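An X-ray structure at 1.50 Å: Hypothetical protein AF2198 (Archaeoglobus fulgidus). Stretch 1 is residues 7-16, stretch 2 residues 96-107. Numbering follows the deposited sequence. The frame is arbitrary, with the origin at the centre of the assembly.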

# COMPACT_ATOMS: atom_id res chain seq x y z
N SER A 7 -2.26 3.16 -10.19
CA SER A 7 -1.88 4.31 -10.99
C SER A 7 -0.55 4.86 -10.49
O SER A 7 -0.26 4.81 -9.30
CB SER A 7 -2.96 5.39 -10.92
OG SER A 7 -3.01 5.98 -9.63
N ARG A 8 0.25 5.38 -11.41
CA ARG A 8 1.53 5.96 -11.03
C ARG A 8 1.27 7.15 -10.12
O ARG A 8 2.07 7.47 -9.25
CB ARG A 8 2.30 6.41 -12.28
CG ARG A 8 3.60 7.15 -11.97
CD ARG A 8 4.61 6.25 -11.27
NE ARG A 8 5.01 5.13 -12.11
CZ ARG A 8 5.89 4.20 -11.75
NH1 ARG A 8 6.46 4.25 -10.55
NH2 ARG A 8 6.19 3.21 -12.58
N GLY A 9 0.13 7.80 -10.34
CA GLY A 9 -0.24 8.95 -9.54
C GLY A 9 -0.46 8.59 -8.09
O GLY A 9 -0.10 9.35 -7.19
N LEU A 10 -1.06 7.43 -7.85
CA LEU A 10 -1.32 6.99 -6.48
C LEU A 10 -0.02 6.58 -5.80
O LEU A 10 0.16 6.84 -4.61
CB LEU A 10 -2.30 5.81 -6.46
CG LEU A 10 -2.75 5.39 -5.06
CD1 LEU A 10 -3.50 6.55 -4.43
CD2 LEU A 10 -3.64 4.16 -5.12
N LEU A 11 0.88 5.94 -6.55
CA LEU A 11 2.16 5.53 -5.99
C LEU A 11 2.94 6.76 -5.54
O LEU A 11 3.56 6.77 -4.47
CB LEU A 11 2.98 4.76 -7.03
CG LEU A 11 2.69 3.27 -7.18
CD1 LEU A 11 3.57 2.69 -8.28
CD2 LEU A 11 2.96 2.55 -5.87
N LYS A 12 2.91 7.81 -6.36
CA LYS A 12 3.61 9.04 -6.03
C LYS A 12 3.00 9.62 -4.76
O LYS A 12 3.72 10.05 -3.86
CB LYS A 12 3.50 10.05 -7.18
CG LYS A 12 4.25 11.34 -6.91
CD LYS A 12 4.10 12.33 -8.05
CE LYS A 12 4.86 13.62 -7.76
NZ LYS A 12 4.67 14.64 -8.83
N THR A 13 1.67 9.64 -4.70
CA THR A 13 0.97 10.16 -3.54
C THR A 13 1.36 9.38 -2.29
O THR A 13 1.64 9.96 -1.24
CB THR A 13 -0.56 10.07 -3.74
OG1 THR A 13 -0.94 10.87 -4.86
CG2 THR A 13 -1.30 10.54 -2.50
N ILE A 14 1.38 8.06 -2.42
CA ILE A 14 1.73 7.19 -1.29
C ILE A 14 3.15 7.44 -0.81
O ILE A 14 3.39 7.63 0.39
CB ILE A 14 1.56 5.70 -1.67
CG1 ILE A 14 0.07 5.37 -1.81
CG2 ILE A 14 2.21 4.81 -0.61
CD1 ILE A 14 -0.21 4.02 -2.45
N LEU A 15 4.10 7.44 -1.74
CA LEU A 15 5.50 7.64 -1.37
C LEU A 15 5.75 9.02 -0.76
O LEU A 15 6.59 9.16 0.13
CB LEU A 15 6.39 7.44 -2.60
CG LEU A 15 6.42 5.98 -3.07
CD1 LEU A 15 7.11 5.90 -4.41
CD2 LEU A 15 7.13 5.11 -2.04
N GLU A 16 5.03 10.03 -1.23
CA GLU A 16 5.19 11.37 -0.68
C GLU A 16 4.56 11.45 0.71
O GLU A 16 5.03 12.18 1.58
CB GLU A 16 4.57 12.40 -1.62
CG GLU A 16 5.20 12.42 -3.00
CD GLU A 16 4.63 13.50 -3.90
OE1 GLU A 16 3.39 13.62 -3.97
OE2 GLU A 16 5.42 14.22 -4.54
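Stretch 2 96-107: IVCYPYDENSWK

Stretch 2 lies against one side of the helix 8-16 as two strand segments, 96-98 and 106-107, joined by a loop. The segments run antiparallel and pair through two backbone hydrogen bonds, Ile 96 N to Lys 107 O at 2.9 Å and Lys 107 N to Ile 96 O at 3.0 Å. A cis peptide bond precedes Pro 100, Tyr 101 has positive phi (65°), and a type I turn runs from Asp 102 to Ser 105. Asp 102 (chi1 p) places OD1 2.7 Å from Asn 104 N, a hydrogen bond within this turn.

No direct hydrogen bond joins the stretches; the contact is largely apolar. Leu 15, whose CA lies 5.6 Å from Tyr 101 CA, leaves the helix sideways, but its m,t conformation carries its methyls onto the loop and the adjoining strand: CD1 lies 3.4 Å from Asp 102 O in the loop, and CD2 3.9 Å from Val 97 CB in the strand. Val 97 (m) also meets Ile 14 (m,t), CG1 to CG2 at 3.7 Å. Trp 106, with chi1 p and chi2 -85°, presents a ring face to Leu 11, whose CD2 stands 4.0 Å from the centroid of the five-membered ring in a CH-pi contact. At the periphery, Arg 8 folds through two p torsions, and a water bridges its NH1 (2.6 Å, weak) to Glu 103 O (2.9 Å).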

# COMPACT_ATOMS: atom_id res chain seq x y z
N ILE A 96 3.53 -2.24 0.97
CA ILE A 96 4.44 -1.74 2.00
C ILE A 96 5.46 -0.88 1.26
O ILE A 96 6.04 -1.32 0.26
CB ILE A 96 5.22 -2.85 2.73
CG1 ILE A 96 4.26 -3.72 3.55
CG2 ILE A 96 6.27 -2.23 3.66
CD1 ILE A 96 4.96 -4.81 4.34
N VAL A 97 5.65 0.35 1.72
CA VAL A 97 6.64 1.23 1.12
C VAL A 97 7.66 1.39 2.24
O VAL A 97 7.32 1.30 3.41
CB VAL A 97 6.05 2.60 0.69
CG1 VAL A 97 4.94 2.38 -0.32
CG2 VAL A 97 5.53 3.35 1.89
N CYS A 98 8.92 1.64 1.88
CA CYS A 98 9.96 1.75 2.89
C CYS A 98 10.97 2.84 2.58
O CYS A 98 11.10 3.28 1.44
CB CYS A 98 10.66 0.39 3.00
SG CYS A 98 11.13 -0.26 1.35
N TYR A 99 11.69 3.26 3.61
CA TYR A 99 12.73 4.27 3.47
C TYR A 99 13.71 3.77 2.40
O TYR A 99 14.00 2.58 2.33
CB TYR A 99 13.46 4.41 4.80
CG TYR A 99 14.50 5.51 4.82
CD1 TYR A 99 14.12 6.84 4.97
CD2 TYR A 99 15.85 5.22 4.63
CE1 TYR A 99 15.06 7.86 4.94
CE2 TYR A 99 16.80 6.23 4.59
CZ TYR A 99 16.40 7.55 4.75
OH TYR A 99 17.32 8.56 4.69
N PRO A 100 14.26 4.68 1.57
CA PRO A 100 14.12 6.13 1.47
C PRO A 100 12.88 6.62 0.71
O PRO A 100 12.78 7.79 0.36
CB PRO A 100 15.40 6.54 0.76
CG PRO A 100 15.57 5.43 -0.21
CD PRO A 100 15.30 4.20 0.64
N TYR A 101 11.95 5.70 0.44
CA TYR A 101 10.71 6.03 -0.25
C TYR A 101 10.93 6.50 -1.68
O TYR A 101 10.23 7.40 -2.15
CB TYR A 101 9.95 7.11 0.52
CG TYR A 101 9.87 6.88 2.01
CD1 TYR A 101 9.19 5.78 2.54
CD2 TYR A 101 10.49 7.76 2.90
CE1 TYR A 101 9.13 5.57 3.92
CE2 TYR A 101 10.43 7.57 4.27
CZ TYR A 101 9.75 6.47 4.77
OH TYR A 101 9.69 6.29 6.14
N ASP A 102 11.90 5.91 -2.37
CA ASP A 102 12.15 6.28 -3.76
C ASP A 102 11.10 5.60 -4.63
O ASP A 102 10.33 4.76 -4.15
CB ASP A 102 13.56 5.86 -4.20
CG ASP A 102 13.78 4.36 -4.13
OD1 ASP A 102 13.05 3.61 -4.81
OD2 ASP A 102 14.70 3.93 -3.40
N GLU A 103 11.07 5.97 -5.91
CA GLU A 103 10.10 5.43 -6.86
C GLU A 103 9.88 3.92 -6.81
O GLU A 103 8.77 3.44 -7.05
CB GLU A 103 10.50 5.82 -8.29
CG GLU A 103 11.89 5.35 -8.70
CD GLU A 103 12.98 6.36 -8.39
OE1 GLU A 103 13.07 6.81 -7.23
OE2 GLU A 103 13.75 6.70 -9.32
N ASN A 104 10.92 3.16 -6.48
CA ASN A 104 10.81 1.71 -6.43
C ASN A 104 10.84 1.12 -5.03
O ASN A 104 11.00 -0.09 -4.86
CB ASN A 104 11.91 1.08 -7.28
CG ASN A 104 11.92 1.60 -8.71
OD1 ASN A 104 10.90 1.53 -9.40
ND2 ASN A 104 13.05 2.12 -9.14
N SER A 105 10.68 1.97 -4.02
CA SER A 105 10.70 1.53 -2.63
C SER A 105 9.34 1.03 -2.16
O SER A 105 8.79 1.52 -1.18
CB SER A 105 11.17 2.68 -1.74
OG SER A 105 12.47 3.11 -2.11
N TRP A 106 8.80 0.04 -2.87
CA TRP A 106 7.50 -0.51 -2.52
C TRP A 106 7.34 -1.94 -3.02
O TRP A 106 7.97 -2.35 -4.00
CB TRP A 106 6.38 0.35 -3.12
CG TRP A 106 6.34 0.33 -4.63
CD1 TRP A 106 7.06 1.11 -5.48
CD2 TRP A 106 5.55 -0.54 -5.45
NE1 TRP A 106 6.77 0.79 -6.79
CE2 TRP A 106 5.84 -0.22 -6.80
CE3 TRP A 106 4.62 -1.55 -5.18
CZ2 TRP A 106 5.24 -0.88 -7.87
CZ3 TRP A 106 4.02 -2.21 -6.25
CH2 TRP A 106 4.34 -1.87 -7.58
N LYS A 107 6.49 -2.69 -2.33
CA LYS A 107 6.18 -4.08 -2.69
C LYS A 107 4.73 -4.35 -2.31
O LYS A 107 4.20 -3.75 -1.38
CB LYS A 107 7.11 -5.05 -1.95
CG LYS A 107 8.58 -4.88 -2.28
CD LYS A 107 9.43 -5.91 -1.56
CE LYS A 107 10.90 -5.72 -1.87
NZ LYS A 107 11.17 -5.81 -3.33
O HOH W 1 6.46 4.88 -7.99